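Local coordinates for protein probable translation initiation factor eIF-2B subunit gamma (Schizosaccharomyces pombe, PDB 5B04) that forms part of the eIF2B complex, which catalyses the exchange of GDP for GTP on the gamma subunit of translation initiation factor eIF2, at residues I89-E94 with T120-S125. The protein carries 3 engineered substitutions. Residues are numbered along the deposited sequence; the frame is centred on the assembly and turned at random.
Sequences ILICME and TILDDS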
ATOM      1  N   ILE E  89     -34.455  35.558 -45.094  1.00 73.66           N
ATOM      2  CA  ILE E  89     -35.633  36.222 -45.637  1.00 77.97           C
ATOM      3  C   ILE E  89     -35.603  37.705 -45.291  1.00 89.08           C
ATOM      4  O   ILE E  89     -35.427  38.074 -44.130  1.00 92.18           O
ATOM      5  CB  ILE E  89     -36.936  35.600 -45.099  1.00 80.21           C
ATOM      6  CG1 ILE E  89     -37.017  34.119 -45.471  1.00 67.99           C
ATOM      7  CG2 ILE E  89     -38.148  36.353 -45.629  1.00 84.25           C
ATOM      8  CD1 ILE E  89     -38.249  33.424 -44.932  1.00 90.81           C
ATOM      9  N   LEU E  90     -35.773  38.556 -46.298  1.00 87.75           N
ATOM     10  CA  LEU E  90     -35.743  39.996 -46.078  1.00 82.94           C
ATOM     11  C   LEU E  90     -37.099  40.633 -46.357  1.00 84.57           C
ATOM     12  O   LEU E  90     -37.489  40.813 -47.512  1.00 92.64           O
ATOM     13  CB  LEU E  90     -34.672  40.646 -46.953  1.00 82.93           C
ATOM     14  CG  LEU E  90     -34.525  42.164 -46.840  1.00 89.70           C
ATOM     15  CD1 LEU E  90     -34.438  42.602 -45.387  1.00 81.58           C
ATOM     16  CD2 LEU E  90     -33.297  42.619 -47.603  1.00 91.45           C
ATOM     17  N   ILE E  91     -37.811  40.972 -45.289  1.00 76.05           N
ATOM     18  CA  ILE E  91     -39.089  41.659 -45.401  1.00 77.72           C
ATOM     19  C   ILE E  91     -38.861  43.164 -45.509  1.00 92.72           C
ATOM     20  O   ILE E  91     -38.032  43.722 -44.791  1.00 99.57           O
ATOM     21  CB  ILE E  91     -40.003  41.367 -44.199  1.00 73.86           C
ATOM     22  CG1 ILE E  91     -40.415  39.896 -44.176  1.00 70.68           C
ATOM     23  CG2 ILE E  91     -41.225  42.256 -44.243  1.00 99.69           C
ATOM     24  CD1 ILE E  91     -41.091  39.478 -42.888  1.00 73.03           C
ATOM     25  N   CYS E  92     -39.592  43.814 -46.408  1.00 95.10           N
ATOM     26  CA  CYS E  92     -39.485  45.260 -46.566  1.00 99.74           C
ATOM     27  C   CYS E  92     -40.745  45.843 -47.194  1.00 97.84           C
ATOM     28  O   CYS E  92     -41.753  45.154 -47.346  1.00106.67           O
ATOM     29  CB  CYS E  92     -38.267  45.612 -47.424  1.00100.84           C
ATOM     30  SG  CYS E  92     -38.409  45.138 -49.163  1.00106.31           S
ATOM     31  N   MET E  93     -40.677  47.121 -47.551  1.00106.71           N
ATOM     32  CA  MET E  93     -41.787  47.795 -48.208  1.00105.04           C
ATOM     33  C   MET E  93     -41.553  47.819 -49.713  1.00112.02           C
ATOM     34  O   MET E  93     -40.407  47.837 -50.164  1.00106.61           O
ATOM     35  CB  MET E  93     -41.949  49.216 -47.664  1.00 98.84           C
ATOM     36  CG  MET E  93     -41.995  49.284 -46.147  1.00 80.79           C
ATOM     37  SD  MET E  93     -43.312  48.267 -45.459  1.00 95.90           S
ATOM     38  CE  MET E  93     -42.917  48.320 -43.712  1.00116.90           C
ATOM     39  N   GLU E  94     -42.636  47.809 -50.487  1.00120.00           N
ATOM     40  CA  GLU E  94     -42.529  47.804 -51.944  1.00117.46           C
ATOM     41  C   GLU E  94     -41.789  49.041 -52.430  1.00109.68           C
ATOM     42  O   GLU E  94     -41.035  48.987 -53.401  1.00104.19           O
ATOM     43  CB  GLU E  94     -43.903  47.753 -52.599  1.00111.99           C
ATOM     44  CG  GLU E  94     -45.017  47.248 -51.718  1.00125.87           C
ATOM     45  CD  GLU E  94     -46.172  46.732 -52.538  1.00130.69           C
ATOM     46  OE1 GLU E  94     -45.950  46.358 -53.709  1.00124.95           O
ATOM     47  OE2 GLU E  94     -47.313  46.761 -52.038  1.00138.93           O
ATOM     48  N   THR E 120     -47.496  42.965 -50.419  1.00126.21           N
ATOM     49  CA  THR E 120     -48.271  44.156 -50.748  1.00131.45           C
ATOM     50  C   THR E 120     -49.106  44.641 -49.569  1.00130.93           C
ATOM     51  O   THR E 120     -49.537  45.793 -49.531  1.00131.30           O
ATOM     52  CB  THR E 120     -49.200  43.911 -51.951  1.00135.14           C
ATOM     53  OG1 THR E 120     -50.020  45.067 -52.166  1.00145.01           O
ATOM     54  CG2 THR E 120     -50.091  42.703 -51.704  1.00126.36           C
ATOM     55  N   ILE E 121     -49.313  43.754 -48.603  1.00118.50           N
ATOM     56  CA  ILE E 121     -50.068  44.067 -47.401  1.00110.97           C
ATOM     57  C   ILE E 121     -49.365  45.143 -46.563  1.00115.05           C
ATOM     58  O   ILE E 121     -49.993  45.810 -45.740  1.00119.98           O
ATOM     59  CB  ILE E 121     -50.290  42.792 -46.548  1.00115.83           C
ATOM     60  CG1 ILE E 121     -50.765  41.633 -47.431  1.00112.91           C
ATOM     61  CG2 ILE E 121     -51.294  43.043 -45.432  1.00 98.85           C
ATOM     62  CD1 ILE E 121     -49.678  40.641 -47.801  1.00106.82           C
ATOM     63  N   LEU E 122     -48.068  45.330 -46.794  1.00124.04           N
ATOM     64  CA  LEU E 122     -47.271  46.250 -45.982  1.00135.56           C
ATOM     65  C   LEU E 122     -47.305  47.700 -46.473  1.00142.81           C
ATOM     66  O   LEU E 122     -46.806  48.018 -47.553  1.00135.59           O
ATOM     67  CB  LEU E 122     -45.832  45.742 -45.880  1.00123.66           C
ATOM     68  CG  LEU E 122     -45.656  44.399 -45.168  1.00115.57           C
ATOM     69  CD1 LEU E 122     -44.206  44.194 -44.769  1.00112.53           C
ATOM     70  CD2 LEU E 122     -46.571  44.291 -43.956  1.00112.26           C
ATOM     71  N   ASP E 123     -47.881  48.568 -45.643  1.00136.40           N
ATOM     72  CA  ASP E 123     -48.074  49.989 -45.922  1.00139.85           C
ATOM     73  C   ASP E 123     -47.683  50.927 -44.766  1.00135.71           C
ATOM     74  O   ASP E 123     -48.238  52.018 -44.637  1.00129.72           O
ATOM     75  CB  ASP E 123     -49.535  50.243 -46.303  1.00144.09           C
ATOM     76  CG  ASP E 123     -49.897  49.686 -47.663  1.00151.59           C
ATOM     77  OD1 ASP E 123     -48.980  49.354 -48.443  1.00148.53           O
ATOM     78  OD2 ASP E 123     -51.105  49.582 -47.955  1.00153.96           O
ATOM     79  N   ASP E 124     -46.760  50.473 -43.919  1.00124.73           N
ATOM     80  CA  ASP E 124     -46.163  51.287 -42.846  1.00118.85           C
ATOM     81  C   ASP E 124     -47.120  51.596 -41.690  1.00128.06           C
ATOM     82  O   ASP E 124     -46.696  52.156 -40.678  1.00113.91           O
ATOM     83  CB  ASP E 124     -45.608  52.611 -43.381  1.00123.82           C
ATOM     84  CG  ASP E 124     -44.509  52.411 -44.396  1.00128.03           C
ATOM     85  OD1 ASP E 124     -43.894  51.324 -44.393  1.00128.95           O
ATOM     86  OD2 ASP E 124     -44.254  53.339 -45.191  1.00123.11           O
ATOM     87  N   SER E 125     -48.396  51.243 -41.821  1.00134.98           N
ATOM     88  CA  SER E 125     -49.318  51.373 -40.692  1.00131.79           C
ATOM     89  C   SER E 125     -49.207  50.050 -39.943  1.00131.69           C
ATOM     90  O   SER E 125     -49.997  49.745 -39.048  1.00123.74           O
ATOM     91  CB  SER E 125     -50.741  51.685 -41.163  1.00133.35           C
ATOM     92  OG  SER E 125     -51.185  50.760 -42.137  1.00119.93           O
TER
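Leu122 lies across the thioether of Met93, the two side chains meeting at about a right angle with Leu122 CB 3.6 Å from Met93 SD. Leu122 CD1 reaches on to the strand, where it packs against Ile91 CG2 at 3.6 Å and lies beside the carbonyl oxygen of Cys92. CG2 of Ile91 stands anti to the backbone N, which places it facing Leu122 CD1. On Met93 the chain bends at chi2 (-57°), which brings SD to the 120-125 loop; CG, SD and CE of Met93 all lie near OD1 of Asp124, the two side chains set obliquely. Further on, Glu94 and Thr120 run side by side, pointing the same way. Glu94 OE2 accepts a weak hydrogen bond from Thr120 OG1 at 3.2 Å and also lies against Thr120 CA. The chain paths of 91-94 and 120-124 are 98° apart, and the contact joins them mainly through side chains. It belongs to the Rossmann-like nucleotidyltransferase (GT-A) domain: strand 87-92 and the residues that follow it meet the loop that comes after neighbouring parallel strand 113-117 and leads into helix 128-134. Ala131 of that helix touches both Ile91 and Leu122, and Phe44 of strand 39-45 packs on Ile91 and Met93, extending the apolar cluster into the domain. An alanine in place of Met93 would probably open a gap beside Leu122 CB, where SD now sits, and leave the Asp124 carboxylate without the thioether it lies against. The loop thus probably rests on the strand mainly by apolar packing around Leu122, while the carboxylates of Glu94 and Asp124 meet Thr120 and the Met93 thioether respectively, and the weak Glu94–Thr120 bond is likely to add little.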